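Local structure of ORF10 (Moritella marina, 6RIW) at residues 56-61 and 227-232; 46-51 and 596-601; 873-878 and 959-964. The protein forms the ketosynthase-chain length factor part of a polyunsaturated fatty acid synthase, probably acting as a 3-oxoacyl-[acyl-carrier-protein] synthase in building the acyl chain. One frame throughout, in Å; residues are numbered along the deposited sequence.

Contacts 1 and 2 share one structural element, the loop between helix 38-41 and strand 62-64, and their centres lie about 10 Å apart. Lys57 NZ reaches Lys47 O, and Phe58 N reaches Tyr48 O, so the two parts of the loop are tied directly. Contact 1 is buried and mainly nonpolar, inside the ketosynthase half; contact 2 is partly buried and carries that loop onto the chain length factor half through a hydroxyl pair. Contact 3 stands apart, its centre about 36 Å from that of contact 1 and across the chain's centre. It lies at the surface, where flat polar groups stack and waters bridge.

Contact 1 (56-61 and 227-232); sequences DKFYCV and DPMFVN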
loop_
_atom_site.group_PDB
_atom_site.type_symbol
_atom_site.label_atom_id
_atom_site.label_comp_id
_atom_site.label_asym_id
_atom_site.label_seq_id
_atom_site.Cartn_x
_atom_site.Cartn_y
_atom_site.Cartn_z
ATOM N N ASP A 56 -0.004 9.785 23.359
ATOM C CA ASP A 56 -1.296 9.969 22.684
ATOM C C ASP A 56 -1.541 11.431 22.312
ATOM O O ASP A 56 -2.691 11.868 22.227
ATOM C CB ASP A 56 -2.474 9.434 23.510
ATOM C CG ASP A 56 -2.297 7.965 23.944
ATOM O OD1 ASP A 56 -1.798 7.130 23.161
ATOM O OD2 ASP A 56 -2.664 7.647 25.088
ATOM N N LYS A 57 -0.464 12.186 22.052
ATOM C CA LYS A 57 -0.550 13.589 21.661
ATOM C C LYS A 57 0.358 13.849 20.463
ATOM O O LYS A 57 1.403 13.211 20.312
ATOM C CB LYS A 57 -0.127 14.527 22.814
ATOM C CG LYS A 57 -0.867 14.320 24.102
ATOM C CD LYS A 57 -2.259 14.913 24.022
ATOM C CE LYS A 57 -2.914 14.896 25.396
ATOM N NZ LYS A 57 -4.371 15.159 25.321
ATOM N N PHE A 58 -0.035 14.782 19.601
ATOM C CA PHE A 58 0.923 15.295 18.633
ATOM C C PHE A 58 1.378 16.687 19.061
ATOM O O PHE A 58 0.707 17.357 19.843
ATOM C CB PHE A 58 0.382 15.300 17.185
ATOM C CG PHE A 58 -1.083 15.604 17.040
ATOM C CD1 PHE A 58 -1.594 16.829 17.412
ATOM C CD2 PHE A 58 -1.927 14.684 16.446
ATOM C CE1 PHE A 58 -2.942 17.117 17.231
ATOM C CE2 PHE A 58 -3.273 14.958 16.252
ATOM C CZ PHE A 58 -3.786 16.182 16.648
ATOM N N TYR A 59 2.572 17.092 18.624
ATOM C CA TYR A 59 3.099 18.390 19.043
ATOM C C TYR A 59 3.195 19.369 17.886
ATOM O O TYR A 59 3.813 20.425 18.030
ATOM C CB TYR A 59 4.461 18.238 19.741
ATOM C CG TYR A 59 5.626 17.756 18.884
ATOM C CD1 TYR A 59 6.513 18.655 18.309
ATOM C CD2 TYR A 59 5.864 16.400 18.710
ATOM C CE1 TYR A 59 7.589 18.216 17.556
ATOM C CE2 TYR A 59 6.935 15.947 17.970
ATOM C CZ TYR A 59 7.791 16.855 17.384
ATOM O OH TYR A 59 8.852 16.389 16.644
ATOM N N CYS A 60 2.578 19.052 16.749
ATOM C CA CYS A 60 2.538 19.953 15.606
ATOM C C CYS A 60 1.248 19.687 14.840
ATOM O O CYS A 60 0.888 18.523 14.633
ATOM C CB CYS A 60 3.769 19.737 14.714
ATOM S SG CYS A 60 3.817 20.717 13.174
ATOM N N VAL A 61 0.539 20.752 14.450
ATOM C CA VAL A 61 -0.671 20.615 13.635
ATOM C C VAL A 61 -0.508 21.214 12.246
ATOM O O VAL A 61 -1.462 21.178 11.451
ATOM C CB VAL A 61 -1.910 21.213 14.335
ATOM C CG1 VAL A 61 -2.229 20.448 15.613
ATOM C CG2 VAL A 61 -1.709 22.691 14.617
ATOM N N ASP A 227 -5.893 9.075 7.284
ATOM C CA ASP A 227 -6.415 9.764 8.454
ATOM C C ASP A 227 -5.323 10.663 9.019
ATOM O O ASP A 227 -4.287 10.176 9.491
ATOM C CB ASP A 227 -6.893 8.740 9.498
ATOM C CG ASP A 227 -7.356 9.383 10.806
ATOM O OD1 ASP A 227 -7.409 10.628 10.894
ATOM O OD2 ASP A 227 -7.675 8.625 11.750
ATOM N N PRO A 228 -5.507 11.986 8.957
ATOM C CA PRO A 228 -4.471 12.897 9.473
ATOM C C PRO A 228 -4.082 12.651 10.921
ATOM O O PRO A 228 -2.919 12.896 11.283
ATOM C CB PRO A 228 -5.108 14.286 9.287
ATOM C CG PRO A 228 -6.066 14.100 8.114
ATOM C CD PRO A 228 -6.630 12.701 8.319
ATOM N N MET A 229 -5.003 12.169 11.767
ATOM C CA MET A 229 -4.620 11.870 13.144
ATOM C C MET A 229 -3.617 10.726 13.195
ATOM O O MET A 229 -2.655 10.769 13.978
ATOM C CB MET A 229 -5.846 11.537 13.996
ATOM C CG MET A 229 -5.468 11.208 15.436
ATOM S SD MET A 229 -6.835 10.590 16.434
ATOM C CE MET A 229 -7.827 12.074 16.502
ATOM N N PHE A 230 -3.811 9.708 12.350
ATOM C CA PHE A 230 -2.869 8.596 12.279
ATOM C C PHE A 230 -1.512 9.066 11.783
ATOM O O PHE A 230 -0.470 8.659 12.322
ATOM C CB PHE A 230 -3.429 7.516 11.349
ATOM C CG PHE A 230 -2.660 6.216 11.376
ATOM C CD1 PHE A 230 -1.584 6.007 10.523
ATOM C CD2 PHE A 230 -3.041 5.199 12.241
ATOM C CE1 PHE A 230 -0.870 4.801 10.546
ATOM C CE2 PHE A 230 -2.351 3.989 12.273
ATOM C CZ PHE A 230 -1.258 3.795 11.425
ATOM N N VAL A 231 -1.509 9.952 10.772
ATOM C CA VAL A 231 -0.261 10.469 10.211
ATOM C C VAL A 231 0.486 11.313 11.239
ATOM O O VAL A 231 1.712 11.196 11.414
ATOM C CB VAL A 231 -0.554 11.286 8.944
ATOM C CG1 VAL A 231 0.699 12.034 8.498
ATOM C CG2 VAL A 231 -1.080 10.363 7.843
ATOM N N ASN A 232 -0.228 12.215 11.895
ATOM C CA ASN A 232 0.453 13.173 12.753
ATOM C C ASN A 232 0.910 12.536 14.058
ATOM O O ASN A 232 1.946 12.928 14.610
ATOM C CB ASN A 232 -0.470 14.367 13.011
ATOM C CG ASN A 232 -0.543 15.311 11.821
ATOM O OD1 ASN A 232 -0.440 14.893 10.652
ATOM N ND2 ASN A 232 -0.687 16.603 12.107
#
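The Phe58 ring has the CG of Met229 at its edge, near the ring plane, with Phe58 CE2 4.4 Å from Met229 CG. Asn232 CB approaches the same ring obliquely, 3.7 Å from Phe58 CD2, and the Asn232 amide plane stands 78° from the ring. Both partners belong to the first turns of helix 228-237, part of the thiolase-like fold of the ketosynthase half, so the contact packs an irregular loop against the N-terminal end of a helix. Phe58 CB points toward that helix, and a chi1 of 35° sets CG between the backbone N and the carbonyl carbon, a placing from which the ring brings its CD2 edge against Asn232 CB. Thr49 of the loop, together with Met233 and Ser236 of the following helical turn, also touches the Phe58 side chain, so the ring is enclosed by more than this pair of segments. Asn232 meets the loop a second time: ND2 comes to 3.5 Å from Cys60 O, too loose a polar approach to be taken as a hydrogen bond. On the helix side Met41 touches Met229, Asn232 and Pro228, while Arg592 and Val595 of the chain length factor half touch Met229. The loop thus fits against a helix that is itself applied to the second half of the chain, and Asp56 adds to this junction with salt bridges to Arg594 and Lys625. At its start the helix is N-capped by Asp227, which is also salt-bridged to Arg592; Met229 N donates to Asp227 OD1 at 3.0 Å, meeting the oxygen from above the carboxylate plane.

Contact 2 (46-51 and 596-601); sequences AKYTAN and NLTTQI
Tyr48 and Thr599 meet through their hydroxyls, each set up differently by its first torsion. In Tyr48 a chi1 of -70° sets CG beside the backbone N, anti to the carbonyl carbon, and from there the length of the ring carries OH across; in Thr599 a chi1 of 50° sets OG1 itself between the backbone N and the carbonyl carbon. The result is a short hydrogen bond of 2.6 Å between Tyr48 OH and Thr599 OG1, in which either hydroxyl could be the donor. The methyl of Thr599 joins in: CG2 comes obliquely to 3.5 Å from Tyr48 CE1. From Thr598 the approach is tip to tip, with CB 3.7 Å from Tyr48 CE2. The phenol therefore ends against helix 597-608, gripped by polar contact at its oxygen and by nonpolar contact along its outer carbons. Backbone oxygen Asn596 O lies 3.1 Å from Tyr48 OH, which adds to the polar surroundings of the phenol. Lys47 packs through the base of its side chain, CB lying 3.7 Å from Thr599 CG2; the chain then bends at chi2 and leads away, and its ammonium forms a salt bridge with Glu602. Two further polar groups have partners outside the segments: Thr598 OG1 bonds to Lys625, and Asn596 OD1 to Arg592. In the wider fold the contact carries the 3-10 turn at 46-48 of the ketosynthase half onto helix 597-608 of the chain length factor half, whose side chains Leu597 and Ile601 pack on helix 614-628 of the same half and helix 129-148 of the ketosynthase half.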
loop_
_atom_site.group_PDB
_atom_site.type_symbol
_atom_site.label_atom_id
_atom_site.label_comp_id
_atom_site.label_asym_id
_atom_site.label_seq_id
_atom_site.Cartn_x
_atom_site.Cartn_y
_atom_site.Cartn_z
ATOM N N ALA A 46 -6.919 20.717 19.322
ATOM C CA ALA A 46 -6.288 21.200 20.550
ATOM C C ALA A 46 -6.357 20.171 21.673
ATOM O O ALA A 46 -5.458 20.122 22.517
ATOM C CB ALA A 46 -6.940 22.514 20.998
ATOM N N LYS A 47 -7.411 19.343 21.705
ATOM C CA LYS A 47 -7.520 18.291 22.720
ATOM C C LYS A 47 -6.450 17.213 22.571
ATOM O O LYS A 47 -6.263 16.411 23.493
ATOM C CB LYS A 47 -8.901 17.629 22.658
ATOM C CG LYS A 47 -10.041 18.537 23.074
ATOM C CD LYS A 47 -10.217 18.520 24.586
ATOM C CE LYS A 47 -11.256 19.544 25.044
ATOM N NZ LYS A 47 -11.276 19.644 26.533
ATOM N N TYR A 48 -5.793 17.141 21.417
ATOM C CA TYR A 48 -4.792 16.114 21.155
ATOM C C TYR A 48 -3.404 16.706 20.982
ATOM O O TYR A 48 -2.478 15.981 20.593
ATOM C CB TYR A 48 -5.193 15.293 19.916
ATOM C CG TYR A 48 -6.389 14.418 20.209
ATOM C CD1 TYR A 48 -7.680 14.907 20.067
ATOM C CD2 TYR A 48 -6.223 13.118 20.696
ATOM C CE1 TYR A 48 -8.782 14.115 20.367
ATOM C CE2 TYR A 48 -7.328 12.317 21.021
ATOM C CZ TYR A 48 -8.604 12.827 20.844
ATOM O OH TYR A 48 -9.721 12.057 21.126
ATOM N N THR A 49 -3.241 18.004 21.252
ATOM C CA THR A 49 -1.976 18.708 21.061
ATOM C C THR A 49 -1.288 18.896 22.409
ATOM O O THR A 49 -1.912 19.348 23.377
ATOM C CB THR A 49 -2.204 20.073 20.391
ATOM O OG1 THR A 49 -2.883 19.904 19.131
ATOM C CG2 THR A 49 -0.875 20.789 20.142
ATOM N N ALA A 50 -0.007 18.542 22.474
ATOM C CA ALA A 50 0.793 18.803 23.666
ATOM C C ALA A 50 2.246 19.014 23.264
ATOM O O ALA A 50 2.520 19.510 22.167
ATOM C CB ALA A 50 0.655 17.654 24.661
ATOM N N ASN A 51 3.185 18.621 24.114
ATOM C CA ASN A 51 4.603 18.732 23.811
ATOM C C ASN A 51 5.160 17.412 23.285
ATOM O O ASN A 51 4.567 16.336 23.436
ATOM C CB ASN A 51 5.394 19.166 25.053
ATOM C CG ASN A 51 4.824 20.416 25.705
ATOM O OD1 ASN A 51 4.310 20.371 26.827
ATOM N ND2 ASN A 51 4.907 21.534 25.002
ATOM N N ASN A 596 -8.459 7.888 20.610
ATOM C CA ASN A 596 -9.653 8.734 20.581
ATOM C C ASN A 596 -10.440 8.673 21.887
ATOM O O ASN A 596 -11.279 9.553 22.138
ATOM C CB ASN A 596 -10.527 8.315 19.399
ATOM C CG ASN A 596 -11.250 9.477 18.760
ATOM O OD1 ASN A 596 -11.217 9.639 17.539
ATOM N ND2 ASN A 596 -11.966 10.267 19.577
ATOM N N LEU A 597 -10.172 7.681 22.738
ATOM C CA LEU A 597 -10.888 7.615 24.005
ATOM C C LEU A 597 -10.615 8.840 24.882
ATOM O O LEU A 597 -11.390 9.091 25.802
ATOM C CB LEU A 597 -10.539 6.324 24.753
ATOM C CG LEU A 597 -11.089 5.062 24.072
ATOM C CD1 LEU A 597 -10.529 3.795 24.754
ATOM C CD2 LEU A 597 -12.588 5.057 24.141
ATOM N N THR A 598 -9.535 9.589 24.616
ATOM C CA THR A 598 -9.287 10.886 25.264
ATOM C C THR A 598 -10.534 11.772 25.286
ATOM O O THR A 598 -10.975 12.240 26.343
ATOM C CB THR A 598 -8.154 11.624 24.537
ATOM O OG1 THR A 598 -6.918 10.942 24.773
ATOM C CG2 THR A 598 -8.032 13.068 25.043
ATOM N N THR A 599 -11.100 12.043 24.120
ATOM C CA THR A 599 -12.268 12.908 24.097
ATOM C C THR A 599 -13.549 12.125 24.259
ATOM O O THR A 599 -14.540 12.675 24.754
ATOM C CB THR A 599 -12.314 13.729 22.801
ATOM O OG1 THR A 599 -12.129 12.867 21.669
ATOM C CG2 THR A 599 -11.218 14.792 22.811
ATOM N N GLN A 600 -13.563 10.842 23.880
ATOM C CA GLN A 600 -14.773 10.052 24.098
ATOM C C GLN A 600 -15.104 9.935 25.582
ATOM O O GLN A 600 -16.271 10.080 25.972
ATOM C CB GLN A 600 -14.630 8.663 23.491
ATOM C CG GLN A 600 -14.698 8.687 21.993
ATOM C CD GLN A 600 -14.360 7.343 21.435
ATOM O OE1 GLN A 600 -13.198 7.090 21.100
ATOM N NE2 GLN A 600 -15.362 6.449 21.369
ATOM N N ILE A 601 -14.098 9.678 26.425
ATOM C CA ILE A 601 -14.371 9.523 27.857
ATOM C C ILE A 601 -14.659 10.881 28.487
ATOM O O ILE A 601 -15.562 11.014 29.318
ATOM C CB ILE A 601 -13.194 8.824 28.570
ATOM C CG1 ILE A 601 -12.964 7.412 28.013
ATOM C CG2 ILE A 601 -13.451 8.770 30.070
ATOM C CD1 ILE A 601 -13.969 6.415 28.460
#

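Contact 3 (873-878 and 959-964); sequences RDNSCA and SAHATN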
loop_
_atom_site.group_PDB
_atom_site.type_symbol
_atom_site.label_atom_id
_atom_site.label_comp_id
_atom_site.label_asym_id
_atom_site.label_seq_id
_atom_site.Cartn_x
_atom_site.Cartn_y
_atom_site.Cartn_z
ATOM N N ARG A 873 -12.040 -8.357 -5.711
ATOM C CA ARG A 873 -12.659 -7.047 -5.676
ATOM C C ARG A 873 -11.966 -6.045 -6.583
ATOM O O ARG A 873 -12.451 -4.914 -6.699
ATOM C CB ARG A 873 -12.690 -6.533 -4.239
ATOM C CG ARG A 873 -13.678 -7.287 -3.345
ATOM C CD ARG A 873 -15.117 -7.167 -3.912
ATOM N NE ARG A 873 -15.615 -5.793 -3.810
ATOM C CZ ARG A 873 -16.723 -5.344 -4.395
ATOM N NH1 ARG A 873 -17.472 -6.153 -5.146
ATOM N NH2 ARG A 873 -17.106 -4.091 -4.214
ATOM N N ASP A 874 -10.849 -6.408 -7.214
ATOM C CA ASP A 874 -10.256 -5.520 -8.208
ATOM C C ASP A 874 -10.981 -5.581 -9.548
ATOM O O ASP A 874 -10.691 -4.766 -10.434
ATOM C CB ASP A 874 -8.786 -5.879 -8.399
ATOM C CG ASP A 874 -8.603 -7.368 -8.724
ATOM O OD1 ASP A 874 -9.046 -8.239 -7.907
ATOM O OD2 ASP A 874 -8.030 -7.662 -9.794
ATOM N N ASN A 875 -11.931 -6.509 -9.703
ATOM C CA ASN A 875 -12.767 -6.600 -10.912
ATOM C C ASN A 875 -11.919 -6.906 -12.150
ATOM O O ASN A 875 -12.077 -6.303 -13.219
ATOM C CB ASN A 875 -13.612 -5.328 -11.114
ATOM C CG ASN A 875 -14.865 -5.593 -11.937
ATOM O OD1 ASN A 875 -15.135 -6.731 -12.323
ATOM N ND2 ASN A 875 -15.642 -4.552 -12.195
ATOM N N SER A 876 -10.984 -7.835 -12.001
ATOM C CA SER A 876 -10.329 -8.412 -13.165
ATOM C C SER A 876 -10.131 -9.899 -12.922
ATOM O O SER A 876 -10.112 -10.380 -11.780
ATOM C CB SER A 876 -8.997 -7.710 -13.488
ATOM O OG SER A 876 -8.074 -7.898 -12.446
ATOM N N CYS A 877 -10.063 -10.640 -14.010
ATOM C CA CYS A 877 -9.794 -12.059 -13.939
ATOM C C CYS A 877 -8.323 -12.282 -14.268
ATOM O O CYS A 877 -7.823 -11.753 -15.266
ATOM C CB CYS A 877 -10.679 -12.831 -14.912
ATOM S SG CYS A 877 -10.228 -14.574 -14.908
ATOM N N ALA A 878 -7.637 -13.032 -13.421
ATOM C CA ALA A 878 -6.280 -13.481 -13.674
ATOM C C ALA A 878 -6.317 -14.963 -14.019
ATOM O O ALA A 878 -7.104 -15.725 -13.445
ATOM C CB ALA A 878 -5.370 -13.244 -12.455
ATOM N N SER A 959 -23.323 -6.020 -3.479
ATOM C CA SER A 959 -23.378 -6.904 -4.633
ATOM C C SER A 959 -21.993 -7.069 -5.258
ATOM O O SER A 959 -21.135 -6.180 -5.193
ATOM C CB SER A 959 -24.333 -6.345 -5.680
ATOM O OG SER A 959 -23.844 -5.071 -6.087
ATOM N N ALA A 960 -21.786 -8.220 -5.884
ATOM C CA ALA A 960 -20.490 -8.503 -6.483
ATOM C C ALA A 960 -20.297 -7.708 -7.767
ATOM O O ALA A 960 -21.243 -7.205 -8.372
ATOM C CB ALA A 960 -20.350 -9.993 -6.787
ATOM N N HIS A 961 -19.042 -7.630 -8.212
ATOM C CA HIS A 961 -18.750 -6.858 -9.414
ATOM C C HIS A 961 -19.528 -7.379 -10.617
ATOM O O HIS A 961 -19.969 -6.592 -11.467
ATOM C CB HIS A 961 -17.253 -6.899 -9.710
ATOM C CG HIS A 961 -16.474 -5.926 -8.894
ATOM N ND1 HIS A 961 -16.841 -4.601 -8.763
ATOM C CD2 HIS A 961 -15.356 -6.091 -8.146
ATOM C CE1 HIS A 961 -15.969 -3.987 -7.979
ATOM N NE2 HIS A 961 -15.063 -4.871 -7.589
ATOM N N ALA A 962 -19.696 -8.698 -10.698
ATOM C CA ALA A 962 -20.361 -9.318 -11.844
ATOM C C ALA A 962 -21.803 -8.850 -12.027
ATOM O O ALA A 962 -22.354 -8.998 -13.129
ATOM C CB ALA A 962 -20.336 -10.839 -11.681
ATOM N N THR A 963 -22.439 -8.319 -10.972
ATOM C CA THR A 963 -23.800 -7.800 -11.088
ATOM C C THR A 963 -23.870 -6.469 -11.823
ATOM O O THR A 963 -24.973 -6.050 -12.202
ATOM C CB THR A 963 -24.442 -7.592 -9.719
ATOM O OG1 THR A 963 -23.807 -6.484 -9.076
ATOM C CG2 THR A 963 -24.327 -8.831 -8.876
ATOM N N ASN A 964 -22.745 -5.758 -11.986
ATOM C CA ASN A 964 -22.761 -4.470 -12.686
ATOM C C ASN A 964 -23.696 -3.459 -12.018
ATOM O O ASN A 964 -24.206 -2.548 -12.674
ATOM C CB ASN A 964 -23.154 -4.643 -14.165
ATOM C CG ASN A 964 -22.192 -5.530 -14.926
ATOM O OD1 ASN A 964 -22.610 -6.410 -15.698
ATOM N ND2 ASN A 964 -20.894 -5.314 -14.719
HETATM O O HOH W 1 -17.093 -8.640 -6.288
HETATM O O HOH W 2 -19.399 -4.330 -6.251
#
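Arg873 opens the segment and meets His961 twice. Its side chain, bent at chi2 and chi3, lays the guanidinium flat on the imidazole, with the planes 3° apart and the centres 4.0 Å apart; its backbone oxygen accepts from His961 NE2 at 2.8 Å. That donor stands above the carbonyl plane, with an N-H...acceptor angle of 146°. Two waters lie at the guanidinium edge, in its plane, and both accept from NH1: one also takes the backbone N-H of His961, the other donates to Ser959 O. Arg873 NH2 is salt-bridged to Asp167 of the ketosynthase half. Asp874 turns away from the second segment, and its OD2 accepts from Ser876 OG. Asn875 covers the opposite face of the His961 ring: CB sits 3.7 Å from the ring centroid as a CH-pi contact, and the amide is stacked nearly parallel, 5° from the ring plane, with CG 3.5 Å from His961 CG. Ser774 holds Asn875 OD1. From Ser876 the chain enters strand 876-884 and leaves the contact behind. The arrangement is a three-layer planar stack, guanidinium, imidazole and amide, through which the 3-10 turn 961-963 near the end of the ordered chain packs on the loop leading into a strand of the chain length factor's thiolase-like fold, beside helix 174-183 of the ketosynthase half.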